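Local coordinates for N-terminal acetyltransferase-like protein (Chaetomium thermophilum, PDB 5NNP), which is the Naa15 auxiliary subunit of the NatA N-terminal acetyltransferase complex, a helical TPR-type scaffold that binds catalytic Naa10 and the regulator HypK, at residues W81-I86 against A100-A104; A506-H511 against D562-Y567; L568-D572 against E681-R685; L162-E166 against I197-R201. The contacts are given in a common frame with arbitrary orientation. Residue numbers count along the deposited sequence, not the author numbering.

Contact 1: W81-I86 against A100-A104; sequences WHVYGI and AYKFA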
loop_
_atom_site.group_PDB
_atom_site.type_symbol
_atom_site.label_atom_id
_atom_site.label_comp_id
_atom_site.label_asym_id
_atom_site.label_seq_id
_atom_site.Cartn_x
_atom_site.Cartn_y
_atom_site.Cartn_z
ATOM N N TRP A 81 32.325 -19.428 -1.114
ATOM C CA TRP A 81 31.253 -18.867 -1.922
ATOM C C TRP A 81 30.030 -18.503 -1.065
ATOM O O TRP A 81 29.429 -17.444 -1.249
ATOM C CB TRP A 81 30.882 -19.834 -3.050
ATOM C CG TRP A 81 31.948 -19.857 -4.122
ATOM C CD1 TRP A 81 32.899 -20.822 -4.321
ATOM C CD2 TRP A 81 32.195 -18.845 -5.108
ATOM N NE1 TRP A 81 33.712 -20.481 -5.375
ATOM C CE2 TRP A 81 33.305 -19.273 -5.878
ATOM C CE3 TRP A 81 31.589 -17.620 -5.416
ATOM C CZ2 TRP A 81 33.823 -18.522 -6.939
ATOM C CZ3 TRP A 81 32.110 -16.865 -6.487
ATOM C CH2 TRP A 81 33.219 -17.326 -7.229
ATOM N N HIS A 82 29.691 -19.371 -0.115
ATOM C CA HIS A 82 28.615 -19.105 0.839
ATOM C C HIS A 82 28.840 -17.780 1.588
ATOM O O HIS A 82 27.940 -16.946 1.656
ATOM C CB HIS A 82 28.497 -20.271 1.820
ATOM C CG HIS A 82 27.243 -20.267 2.633
ATOM N ND1 HIS A 82 27.052 -21.115 3.708
ATOM C CD2 HIS A 82 26.115 -19.526 2.540
ATOM C CE1 HIS A 82 25.860 -20.898 4.234
ATOM N NE2 HIS A 82 25.268 -19.938 3.546
ATOM N N VAL A 83 30.042 -17.590 2.126
ATOM C CA VAL A 83 30.420 -16.357 2.817
ATOM C C VAL A 83 30.234 -15.126 1.924
ATOM O O VAL A 83 29.608 -14.131 2.317
ATOM C CB VAL A 83 31.898 -16.408 3.297
ATOM C CG1 VAL A 83 32.364 -15.045 3.744
ATOM C CG2 VAL A 83 32.060 -17.408 4.419
ATOM N N TYR A 84 30.798 -15.210 0.725
ATOM C CA TYR A 84 30.695 -14.153 -0.271
ATOM C C TYR A 84 29.225 -13.733 -0.459
ATOM O O TYR A 84 28.904 -12.547 -0.512
ATOM C CB TYR A 84 31.312 -14.644 -1.586
ATOM C CG TYR A 84 31.789 -13.570 -2.550
ATOM C CD1 TYR A 84 32.581 -12.512 -2.117
ATOM C CD2 TYR A 84 31.490 -13.650 -3.915
ATOM C CE1 TYR A 84 33.035 -11.537 -3.010
ATOM C CE2 TYR A 84 31.931 -12.678 -4.809
ATOM C CZ TYR A 84 32.700 -11.630 -4.351
ATOM O OH TYR A 84 33.146 -10.682 -5.237
ATOM N N GLY A 85 28.340 -14.720 -0.537
ATOM C CA GLY A 85 26.917 -14.474 -0.667
ATOM C C GLY A 85 26.324 -13.791 0.553
ATOM O O GLY A 85 25.587 -12.809 0.431
ATOM N N ILE A 86 26.660 -14.312 1.732
ATOM C CA ILE A 86 26.203 -13.745 2.993
ATOM C C ILE A 86 26.549 -12.260 3.115
ATOM O O ILE A 86 25.704 -11.456 3.491
ATOM C CB ILE A 86 26.799 -14.523 4.181
ATOM C CG1 ILE A 86 26.238 -15.947 4.200
ATOM C CG2 ILE A 86 26.493 -13.825 5.503
ATOM C CD1 ILE A 86 26.908 -16.847 5.211
ATOM N N ALA A 100 26.371 -16.223 -6.032
ATOM C CA ALA A 100 27.322 -16.859 -5.125
ATOM C C ALA A 100 26.688 -18.033 -4.361
ATOM O O ALA A 100 27.305 -19.091 -4.200
ATOM C CB ALA A 100 27.887 -15.821 -4.159
ATOM N N TYR A 101 25.459 -17.849 -3.891
ATOM C CA TYR A 101 24.706 -18.953 -3.303
ATOM C C TYR A 101 24.557 -20.112 -4.293
ATOM O O TYR A 101 24.730 -21.283 -3.936
ATOM C CB TYR A 101 23.328 -18.482 -2.852
ATOM C CG TYR A 101 23.287 -17.937 -1.450
ATOM C CD1 TYR A 101 23.600 -16.612 -1.178
ATOM C CD2 TYR A 101 22.923 -18.754 -0.386
ATOM C CE1 TYR A 101 23.550 -16.119 0.119
ATOM C CE2 TYR A 101 22.876 -18.273 0.907
ATOM C CZ TYR A 101 23.186 -16.962 1.159
ATOM O OH TYR A 101 23.122 -16.509 2.464
ATOM N N LYS A 102 24.238 -19.773 -5.541
ATOM C CA LYS A 102 24.007 -20.764 -6.593
ATOM C C LYS A 102 25.219 -21.674 -6.829
ATOM O O LYS A 102 25.081 -22.884 -7.045
ATOM C CB LYS A 102 23.633 -20.056 -7.891
ATOM C CG LYS A 102 22.870 -20.901 -8.859
ATOM C CD LYS A 102 21.845 -20.068 -9.618
ATOM C CE LYS A 102 22.519 -19.022 -10.471
ATOM N NZ LYS A 102 21.513 -18.402 -11.360
ATOM N N PHE A 103 26.408 -21.082 -6.790
ATOM C CA PHE A 103 27.635 -21.827 -7.029
ATOM C C PHE A 103 28.011 -22.649 -5.790
ATOM O O PHE A 103 28.424 -23.821 -5.894
ATOM C CB PHE A 103 28.768 -20.881 -7.424
ATOM C CG PHE A 103 29.924 -21.570 -8.093
ATOM C CD1 PHE A 103 29.761 -22.193 -9.325
ATOM C CD2 PHE A 103 31.172 -21.591 -7.494
ATOM C CE1 PHE A 103 30.824 -22.828 -9.968
ATOM C CE2 PHE A 103 32.241 -22.223 -8.112
ATOM C CZ PHE A 103 32.071 -22.849 -9.358
ATOM N N ALA A 104 27.852 -22.041 -4.620
ATOM C CA ALA A 104 28.023 -22.773 -3.370
ATOM C C ALA A 104 27.157 -24.043 -3.374
ATOM O O ALA A 104 27.636 -25.142 -3.061
ATOM C CB ALA A 104 27.688 -21.886 -2.183
HETATM O O HOH W 1 22.935 -18.337 4.391
#
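This is the packing of the two helices of one tetratricopeptide (TPR) hairpin, in a predicted repeat near the N-terminal end of the chain. Segments 81-86 and 100-104, on helices 78-90 and 94-107, run antiparallel at 160°, and their axes come within 7.9 Å. Such closeness depends on small residues: A100 and A104 both point toward the first helix, and the CA atoms of G85 and A100 approach to 5.1 Å. A100 CB sits 3.7 Å from W81 O, while A104 CB meets W81 CB at 3.9 Å. G85 leaves space for the Y101 ring, whose CE1 lies 3.6 Å from G85 C; a CB on G85 would fall only 2.7 Å from Y101 CD1. W81, G85, Y101 and A104 match the tryptophan, glycine, aromatic and alanine signature of TPR motifs. Aromatic pairs extend the contact. F103 turns its edge to the face of W81 in a T-shaped stack, with the five-membered ring of W81 4.8 Å from the F103 ring between centroids. H82 makes an offset edge-to-face pair with Y101, and a water bridges H82 NE2 (3.0 Å) and Y101 OH (2.7 Å). W81 NE1 is hydrogen-bonded to M75 O. Around the hairpin, helix 60-73 packs against W81 and Y84, helix 44-55 against V83 and I86, and helix 112-124 against H82 and Y101, continuing the superhelical stack.

Contact 2: A506-H511 against D562-Y567; sequences ALKRYH and DAVNLY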
loop_
_atom_site.group_PDB
_atom_site.type_symbol
_atom_site.label_atom_id
_atom_site.label_comp_id
_atom_site.label_asym_id
_atom_site.label_seq_id
_atom_site.Cartn_x
_atom_site.Cartn_y
_atom_site.Cartn_z
ATOM N N ALA A 506 15.857 19.895 1.760
ATOM C CA ALA A 506 14.855 19.472 0.800
ATOM C C ALA A 506 15.257 18.125 0.192
ATOM O O ALA A 506 14.465 17.184 0.188
ATOM C CB ALA A 506 14.674 20.521 -0.278
ATOM N N LEU A 507 16.493 18.028 -0.304
ATOM C CA LEU A 507 16.954 16.784 -0.922
ATOM C C LEU A 507 16.977 15.641 0.099
ATOM O O LEU A 507 16.591 14.501 -0.208
ATOM C CB LEU A 507 18.342 16.964 -1.549
ATOM C CG LEU A 507 18.475 17.744 -2.864
ATOM C CD1 LEU A 507 19.926 17.940 -3.193
ATOM C CD2 LEU A 507 17.781 17.044 -4.010
ATOM N N LYS A 508 17.422 15.959 1.313
ATOM C CA LYS A 508 17.521 14.963 2.369
ATOM C C LYS A 508 16.160 14.309 2.599
ATOM O O LYS A 508 16.060 13.085 2.700
ATOM C CB LYS A 508 18.048 15.590 3.656
ATOM C CG LYS A 508 18.251 14.605 4.795
ATOM C CD LYS A 508 19.229 13.517 4.401
ATOM C CE LYS A 508 19.632 12.662 5.595
ATOM N NZ LYS A 508 20.764 11.744 5.270
ATOM N N ARG A 509 15.114 15.129 2.651
ATOM C CA ARG A 509 13.748 14.623 2.829
ATOM C C ARG A 509 13.308 13.728 1.675
ATOM O O ARG A 509 12.824 12.612 1.900
ATOM C CB ARG A 509 12.762 15.780 2.979
ATOM C CG ARG A 509 13.071 16.689 4.148
ATOM C CD ARG A 509 12.838 15.958 5.468
ATOM N NE ARG A 509 13.127 16.837 6.591
ATOM C CZ ARG A 509 14.316 16.940 7.175
ATOM N NH1 ARG A 509 15.330 16.210 6.753
ATOM N NH2 ARG A 509 14.492 17.783 8.185
ATOM N N TYR A 510 13.458 14.225 0.444
ATOM C CA TYR A 510 13.095 13.445 -0.740
ATOM C C TYR A 510 13.862 12.110 -0.762
ATOM O O TYR A 510 13.286 11.047 -1.041
ATOM C CB TYR A 510 13.353 14.242 -2.027
ATOM C CG TYR A 510 12.643 15.584 -2.065
ATOM C CD1 TYR A 510 11.405 15.749 -1.454
ATOM C CD2 TYR A 510 13.219 16.692 -2.691
ATOM C CE1 TYR A 510 10.749 16.964 -1.471
ATOM C CE2 TYR A 510 12.570 17.916 -2.713
ATOM C CZ TYR A 510 11.331 18.048 -2.102
ATOM O OH TYR A 510 10.671 19.266 -2.110
ATOM N N HIS A 511 15.151 12.158 -0.438
ATOM C CA HIS A 511 15.924 10.927 -0.340
ATOM C C HIS A 511 15.375 9.985 0.738
ATOM O O HIS A 511 15.392 8.767 0.571
ATOM C CB HIS A 511 17.396 11.234 -0.081
ATOM C CG HIS A 511 18.167 11.523 -1.327
ATOM N ND1 HIS A 511 19.061 10.628 -1.871
ATOM C CD2 HIS A 511 18.158 12.597 -2.150
ATOM C CE1 HIS A 511 19.579 11.144 -2.970
ATOM N NE2 HIS A 511 19.046 12.337 -3.162
ATOM N N ASP A 562 9.501 15.817 -7.082
ATOM C CA ASP A 562 10.142 16.949 -6.407
ATOM C C ASP A 562 11.662 16.886 -6.566
ATOM O O ASP A 562 12.278 17.835 -7.035
ATOM C CB ASP A 562 9.793 17.001 -4.913
ATOM C CG ASP A 562 8.313 17.261 -4.646
ATOM O OD1 ASP A 562 7.557 17.642 -5.565
ATOM O OD2 ASP A 562 7.899 17.086 -3.485
ATOM N N ALA A 563 12.263 15.774 -6.152
ATOM C CA ALA A 563 13.706 15.559 -6.337
ATOM C C ALA A 563 14.180 15.895 -7.764
ATOM O O ALA A 563 15.154 16.614 -7.944
ATOM C CB ALA A 563 14.083 14.108 -5.991
ATOM N N VAL A 564 13.489 15.374 -8.772
ATOM C CA VAL A 564 13.934 15.537 -10.149
ATOM C C VAL A 564 13.881 17.009 -10.557
ATOM O O VAL A 564 14.818 17.527 -11.166
ATOM C CB VAL A 564 13.097 14.667 -11.118
ATOM C CG1 VAL A 564 13.285 15.119 -12.552
ATOM C CG2 VAL A 564 13.477 13.186 -10.962
ATOM N N ASN A 565 12.797 17.684 -10.193
ATOM C CA ASN A 565 12.679 19.121 -10.415
ATOM C C ASN A 565 13.742 19.956 -9.683
ATOM O O ASN A 565 14.223 20.963 -10.211
ATOM C CB ASN A 565 11.283 19.592 -10.006
ATOM C CG ASN A 565 10.232 19.249 -11.040
ATOM O OD1 ASN A 565 10.535 19.082 -12.229
ATOM N ND2 ASN A 565 8.985 19.153 -10.599
ATOM N N LEU A 566 14.115 19.538 -8.477
ATOM C CA LEU A 566 15.105 20.267 -7.695
ATOM C C LEU A 566 16.522 20.050 -8.231
ATOM O O LEU A 566 17.353 20.959 -8.168
ATOM C CB LEU A 566 15.025 19.864 -6.222
ATOM C CG LEU A 566 15.988 20.535 -5.237
ATOM C CD1 LEU A 566 15.963 22.063 -5.372
ATOM C CD2 LEU A 566 15.685 20.101 -3.793
ATOM N N TYR A 567 16.801 18.861 -8.764
ATOM C CA TYR A 567 18.105 18.609 -9.394
ATOM C C TYR A 567 18.232 19.384 -10.711
ATOM O O TYR A 567 19.300 19.908 -11.034
ATOM C CB TYR A 567 18.331 17.111 -9.647
ATOM C CG TYR A 567 18.794 16.315 -8.436
ATOM C CD1 TYR A 567 19.948 16.670 -7.747
ATOM C CD2 TYR A 567 18.088 15.197 -7.997
ATOM C CE1 TYR A 567 20.379 15.948 -6.651
ATOM C CE2 TYR A 567 18.513 14.469 -6.894
ATOM C CZ TYR A 567 19.661 14.847 -6.230
ATOM O OH TYR A 567 20.091 14.122 -5.142
#
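Y510 lays one face of its ring over D562, whose CB stands 3.6 Å from the ring centroid and 20° off the ring normal in a CH-pi contact. The same side chain fills the point where the backbones come nearest, Y510 CB meeting A563 CB at 4.0 Å, and L566 CD2 reaches the edge of the ring, 4.0 Å from Y510 CE2. The phenol oxygen is held by Q498. A second CH-pi contact mirrors the first with the roles exchanged: L507 CD2 sits over the Y567 ring, 3.9 Å from its centroid. L566 CD2 also touches A506 CB and L507 CD2, each at 3.7 Å, so apolar carbon joins the two CH-pi contacts. One polar link crosses the interface, a nearly straight hydrogen bond of 2.9 Å from H511 NE2 to Y567 OH. With bulky rings and leucines between them, the segments cross antiparallel at 148° and keep their axes 9.9 Å apart. The contact belongs to the buried helical core of the auxiliary-subunit region. Helix 487-499 covers the Y510 and D562 side, helix 654-668 packs on H511, A563 and Y567, helix 646-649 touches L507 and H511, and helix 673-685 lies against V564.

Contact 3: L568-D572 against E681-R685; sequences LSMYD and EVYIR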
loop_
_atom_site.group_PDB
_atom_site.type_symbol
_atom_site.label_atom_id
_atom_site.label_comp_id
_atom_site.label_asym_id
_atom_site.label_seq_id
_atom_site.Cartn_x
_atom_site.Cartn_y
_atom_site.Cartn_z
ATOM N N LEU A 568 17.139 19.432 -11.471
ATOM C CA LEU A 568 17.063 20.223 -12.690
ATOM C C LEU A 568 17.369 21.693 -12.405
ATOM O O LEU A 568 18.104 22.360 -13.151
ATOM C CB LEU A 568 15.678 20.096 -13.312
ATOM C CG LEU A 568 15.474 18.940 -14.277
ATOM C CD1 LEU A 568 13.991 18.789 -14.626
ATOM C CD2 LEU A 568 16.333 19.156 -15.521
ATOM N N SER A 569 16.780 22.188 -11.321
ATOM C CA SER A 569 17.019 23.551 -10.880
ATOM C C SER A 569 18.487 23.742 -10.519
ATOM O O SER A 569 19.115 24.709 -10.951
ATOM C CB SER A 569 16.127 23.887 -9.689
ATOM O OG SER A 569 16.664 24.961 -8.939
ATOM N N MET A 570 19.030 22.814 -9.732
ATOM C CA MET A 570 20.439 22.864 -9.347
ATOM C C MET A 570 21.365 22.810 -10.556
ATOM O O MET A 570 22.453 23.380 -10.528
ATOM C CB MET A 570 20.784 21.721 -8.389
ATOM C CG MET A 570 20.100 21.804 -7.041
ATOM S SD MET A 570 20.223 20.233 -6.150
ATOM C CE MET A 570 22.001 20.088 -5.940
ATOM N N TYR A 571 20.938 22.131 -11.615
ATOM C CA TYR A 571 21.762 22.038 -12.814
ATOM C C TYR A 571 21.846 23.375 -13.535
ATOM O O TYR A 571 22.870 23.686 -14.143
ATOM C CB TYR A 571 21.237 20.969 -13.781
ATOM C CG TYR A 571 22.063 20.842 -15.061
ATOM C CD1 TYR A 571 23.331 20.271 -15.042
ATOM C CD2 TYR A 571 21.568 21.289 -16.284
ATOM C CE1 TYR A 571 24.085 20.149 -16.205
ATOM C CE2 TYR A 571 22.312 21.166 -17.451
ATOM C CZ TYR A 571 23.574 20.598 -17.410
ATOM O OH TYR A 571 24.326 20.476 -18.576
ATOM N N ASP A 572 20.775 24.165 -13.463
ATOM C CA ASP A 572 20.729 25.456 -14.155
ATOM C C ASP A 572 21.234 26.596 -13.275
ATOM O O ASP A 572 21.439 27.711 -13.753
ATOM C CB ASP A 572 19.307 25.762 -14.635
ATOM C CG ASP A 572 18.742 24.676 -15.533
ATOM O OD1 ASP A 572 19.492 23.749 -15.914
ATOM O OD2 ASP A 572 17.544 24.758 -15.866
ATOM N N GLU A 681 13.172 17.211 -19.926
ATOM C CA GLU A 681 14.103 18.225 -19.437
ATOM C C GLU A 681 15.446 17.640 -18.976
ATOM O O GLU A 681 16.499 18.227 -19.238
ATOM C CB GLU A 681 13.460 19.016 -18.296
ATOM C CG GLU A 681 12.152 19.667 -18.674
ATOM C CD GLU A 681 12.308 20.673 -19.785
ATOM O OE1 GLU A 681 13.442 21.145 -20.005
ATOM O OE2 GLU A 681 11.294 20.990 -20.439
ATOM N N VAL A 682 15.407 16.490 -18.296
ATOM C CA VAL A 682 16.623 15.809 -17.838
ATOM C C VAL A 682 17.485 15.271 -18.979
ATOM O O VAL A 682 18.707 15.436 -18.961
ATOM C CB VAL A 682 16.302 14.628 -16.906
ATOM C CG1 VAL A 682 17.540 13.753 -16.691
ATOM C CG2 VAL A 682 15.744 15.125 -15.577
ATOM N N TYR A 683 16.856 14.645 -19.972
ATOM C CA TYR A 683 17.602 14.016 -21.069
ATOM C C TYR A 683 18.201 14.975 -22.107
ATOM O O TYR A 683 19.279 14.695 -22.640
ATOM C CB TYR A 683 16.718 13.000 -21.786
ATOM C CG TYR A 683 16.473 11.754 -20.971
ATOM C CD1 TYR A 683 17.518 11.101 -20.340
ATOM C CD2 TYR A 683 15.196 11.239 -20.822
ATOM C CE1 TYR A 683 17.301 9.961 -19.595
ATOM C CE2 TYR A 683 14.969 10.104 -20.081
ATOM C CZ TYR A 683 16.026 9.469 -19.467
ATOM O OH TYR A 683 15.804 8.336 -18.726
ATOM N N ILE A 684 17.535 16.085 -22.420
ATOM C CA ILE A 684 18.160 17.030 -23.354
ATOM C C ILE A 684 19.442 17.589 -22.746
ATOM O O ILE A 684 20.443 17.783 -23.444
ATOM C CB ILE A 684 17.244 18.206 -23.742
ATOM C CG1 ILE A 684 16.510 18.737 -22.520
ATOM C CG2 ILE A 684 16.256 17.783 -24.809
ATOM C CD1 ILE A 684 15.424 19.706 -22.865
ATOM N N ARG A 685 19.404 17.825 -21.436
ATOM C CA ARG A 685 20.552 18.344 -20.701
ATOM C C ARG A 685 21.669 17.304 -20.639
ATOM O O ARG A 685 22.856 17.635 -20.679
ATOM C CB ARG A 685 20.126 18.775 -19.294
ATOM C CG ARG A 685 19.256 20.033 -19.274
ATOM C CD ARG A 685 18.752 20.329 -17.880
ATOM N NE ARG A 685 17.974 21.566 -17.777
ATOM C CZ ARG A 685 16.780 21.763 -18.336
ATOM N NH1 ARG A 685 16.218 20.816 -19.080
ATOM N NH2 ARG A 685 16.150 22.922 -18.164
#
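One guanidinium, that of R685, ties together the C-terminal turns of two helices that are more than a hundred residues apart in sequence. Its NE donates to D572 OD1 (3.2 Å) and its NH2 to D572 OD2 (3.3 Å), a two-pronged salt bridge across the interface. On its own helix, NH1 of R685 reaches E681 OE1 at 2.9 Å and the backbone oxygen E681 O at 2.6 Å. D572, R685 and E681 thus form a salt-bridge network in which the arginine charge is shared between two acids. E681 has a further partner, its OE2 being hydrogen-bonded to Q712. Carbon flanks the arginine: L568 CD2 lies over one face of the guanidinium and 3.6 Å from R685 CD, and Y571 CD2 approaches R685 CD to 3.4 Å. L568 also packs on the preceding turn, with L568 CD1 3.7 Å from E681 CB and L568 CG 4.0 Å from V682 CG2. This is helix-helix packing within the auxiliary-subunit region: helices 554-572 and 673-685 run in the same sense here at 35°, with axes 11.2 Å apart, a gap filled largely by the long R685 side chain and by L568. Helix 654-668 lies against Y571, R685 and Y683, helix 503-523 against M570, helices 689-702 and 707-723 against I684, and Y683 also packs on E19 of another protein chain in the assembly.

Contact 4: L162-E166 against I197-R201; sequences LEKAE and IIAER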
loop_
_atom_site.group_PDB
_atom_site.type_symbol
_atom_site.label_atom_id
_atom_site.label_comp_id
_atom_site.label_asym_id
_atom_site.label_seq_id
_atom_site.Cartn_x
_atom_site.Cartn_y
_atom_site.Cartn_z
ATOM N N LEU A 162 0.388 -21.693 -15.224
ATOM C CA LEU A 162 -0.799 -22.023 -14.444
ATOM C C LEU A 162 -1.151 -23.517 -14.514
ATOM O O LEU A 162 -1.438 -24.134 -13.491
ATOM C CB LEU A 162 -1.976 -21.164 -14.908
ATOM C CG LEU A 162 -2.066 -19.803 -14.182
ATOM C CD1 LEU A 162 -0.747 -19.053 -14.224
ATOM C CD2 LEU A 162 -3.183 -18.938 -14.760
ATOM N N GLU A 163 -1.096 -24.106 -15.701
ATOM C CA GLU A 163 -1.368 -25.531 -15.846
ATOM C C GLU A 163 -0.496 -26.393 -14.924
ATOM O O GLU A 163 -1.000 -27.326 -14.287
ATOM C CB GLU A 163 -1.177 -25.986 -17.300
ATOM C CG GLU A 163 -1.688 -27.400 -17.576
ATOM C CD GLU A 163 -1.597 -27.790 -19.047
ATOM O OE1 GLU A 163 -1.140 -26.958 -19.857
ATOM O OE2 GLU A 163 -1.984 -28.924 -19.397
ATOM N N LYS A 164 0.797 -26.097 -14.843
ATOM C CA LYS A 164 1.657 -26.905 -13.986
ATOM C C LYS A 164 1.386 -26.616 -12.502
ATOM O O LYS A 164 1.470 -27.506 -11.663
ATOM C CB LYS A 164 3.136 -26.683 -14.321
ATOM C CG LYS A 164 3.991 -27.945 -14.202
ATOM C CD LYS A 164 3.572 -28.989 -15.227
ATOM C CE LYS A 164 4.476 -30.218 -15.206
ATOM N NZ LYS A 164 4.509 -30.839 -13.858
ATOM N N ALA A 165 1.046 -25.377 -12.170
ATOM C CA ALA A 165 0.754 -25.075 -10.779
ATOM C C ALA A 165 -0.502 -25.819 -10.317
ATOM O O ALA A 165 -0.570 -26.311 -9.186
ATOM C CB ALA A 165 0.595 -23.574 -10.575
ATOM N N GLU A 166 -1.501 -25.897 -11.184
ATOM C CA GLU A 166 -2.698 -26.633 -10.830
ATOM C C GLU A 166 -2.386 -28.129 -10.669
ATOM O O GLU A 166 -2.870 -28.792 -9.751
ATOM C CB GLU A 166 -3.791 -26.430 -11.867
ATOM C CG GLU A 166 -5.094 -27.036 -11.407
ATOM C CD GLU A 166 -6.154 -27.060 -12.464
ATOM O OE1 GLU A 166 -6.065 -26.261 -13.431
ATOM O OE2 GLU A 166 -7.078 -27.888 -12.317
ATOM N N ILE A 197 -6.776 -20.354 -9.328
ATOM C CA ILE A 197 -5.895 -20.703 -10.446
ATOM C C ILE A 197 -6.687 -21.195 -11.655
ATOM O O ILE A 197 -6.401 -20.805 -12.789
ATOM C CB ILE A 197 -4.841 -21.752 -10.023
ATOM C CG1 ILE A 197 -3.785 -21.058 -9.161
ATOM C CG2 ILE A 197 -4.182 -22.386 -11.238
ATOM C CD1 ILE A 197 -2.782 -21.976 -8.492
ATOM N N ILE A 198 -7.692 -22.027 -11.409
ATOM C CA ILE A 198 -8.583 -22.457 -12.475
ATOM C C ILE A 198 -9.252 -21.272 -13.179
ATOM O O ILE A 198 -9.363 -21.248 -14.394
ATOM C CB ILE A 198 -9.672 -23.401 -11.940
ATOM C CG1 ILE A 198 -9.032 -24.668 -11.360
ATOM C CG2 ILE A 198 -10.668 -23.749 -13.051
ATOM C CD1 ILE A 198 -10.020 -25.668 -10.745
ATOM N N ALA A 199 -9.688 -20.275 -12.422
ATOM C CA ALA A 199 -10.366 -19.141 -13.025
ATOM C C ALA A 199 -9.366 -18.296 -13.812
ATOM O O ALA A 199 -9.645 -17.876 -14.932
ATOM C CB ALA A 199 -11.075 -18.312 -11.965
ATOM N N GLU A 200 -8.190 -18.071 -13.238
ATOM C CA GLU A 200 -7.159 -17.333 -13.963
ATOM C C GLU A 200 -6.795 -18.032 -15.286
ATOM O O GLU A 200 -6.400 -17.371 -16.241
ATOM C CB GLU A 200 -5.911 -17.138 -13.099
ATOM C CG GLU A 200 -6.096 -16.123 -11.987
ATOM C CD GLU A 200 -4.788 -15.684 -11.362
ATOM O OE1 GLU A 200 -4.841 -15.016 -10.296
ATOM O OE2 GLU A 200 -3.720 -16.010 -11.936
ATOM N N ARG A 201 -6.948 -19.355 -15.350
ATOM C CA ARG A 201 -6.744 -20.048 -16.613
ATOM C C ARG A 201 -7.899 -19.731 -17.560
ATOM O O ARG A 201 -7.809 -20.003 -18.753
ATOM C CB ARG A 201 -6.597 -21.561 -16.415
ATOM C CG ARG A 201 -5.411 -21.911 -15.533
ATOM C CD ARG A 201 -5.222 -23.403 -15.404
ATOM N NE ARG A 201 -5.016 -24.014 -16.708
ATOM C CZ ARG A 201 -5.050 -25.319 -16.934
ATOM N NH1 ARG A 201 -5.297 -26.160 -15.933
ATOM N NH2 ARG A 201 -4.851 -25.779 -18.162
#
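R201 and E166 adopt conformations that bring their charged ends together over an apolar floor. R201 leaves its backbone with chi1 m and chi2 t, then bends at chi3 (p), laying its aliphatic part along helix 162-175 with R201 CG 3.6 Å from L162 CB. E166 is fully extended, with chi1 and chi2 both t, and so carries its carboxylate to the guanidinium: the salt bridge R201 NH1 to E166 OE1 measures 2.6 Å. The other carboxylate oxygen, OE2, forms a salt bridge with R206. E163, also t at both chi1 and chi2, contributes carbon: its CG lies over one face of the guanidinium, 3.6 Å from R201 NH2, and its carboxylate remains too far out of plane to accept an N-H. L162, with chi1 m and chi2 p, brings CD2 to 3.7 Å from E200 CB. Beneath the charges, I197 (chi1 m, chi2 t) spreads both branches, with CG2 4.1 Å from E166 CB and CD1 4.3 Å from A165 CB. E200 directs its acid to R545 and H157. A glycerol, probably from the crystallisation liquor, is hydrogen-bonded to E163 O and E166 OE2. The contact packs the start of helix 162-175 against segment 197-201 on the next helix in sequence, consistent with the helix-on-helix stacking of TPR-like repeats. Helix 146-159 packs on L162, A165 and I197, and helix 204-214 on I198 and R201.

Overall arrangement
Contact 2 is the most buried of the four; contacts 1, 3 and 4 each mix buried residues with exposed ones. Contacts 2 and 3 both use helix 554-572 and touch directly, through L507 CD1 and M570 SD at 3.8 Å and V564 CG1 and V682 CG2 at 3.9 Å. Along that shared helix the chemistry changes from carbon, rings and a single hydrogen bond to a charged network at its last turn. Contact 4 also relies on an arginine-carboxylate pair, yet its centre is about 48 Å from that of contact 3, across the chain's centre from contact 2. Contact 1, in the N-terminal part, is the close alanine-glycine and aromatic packing of a TPR hairpin.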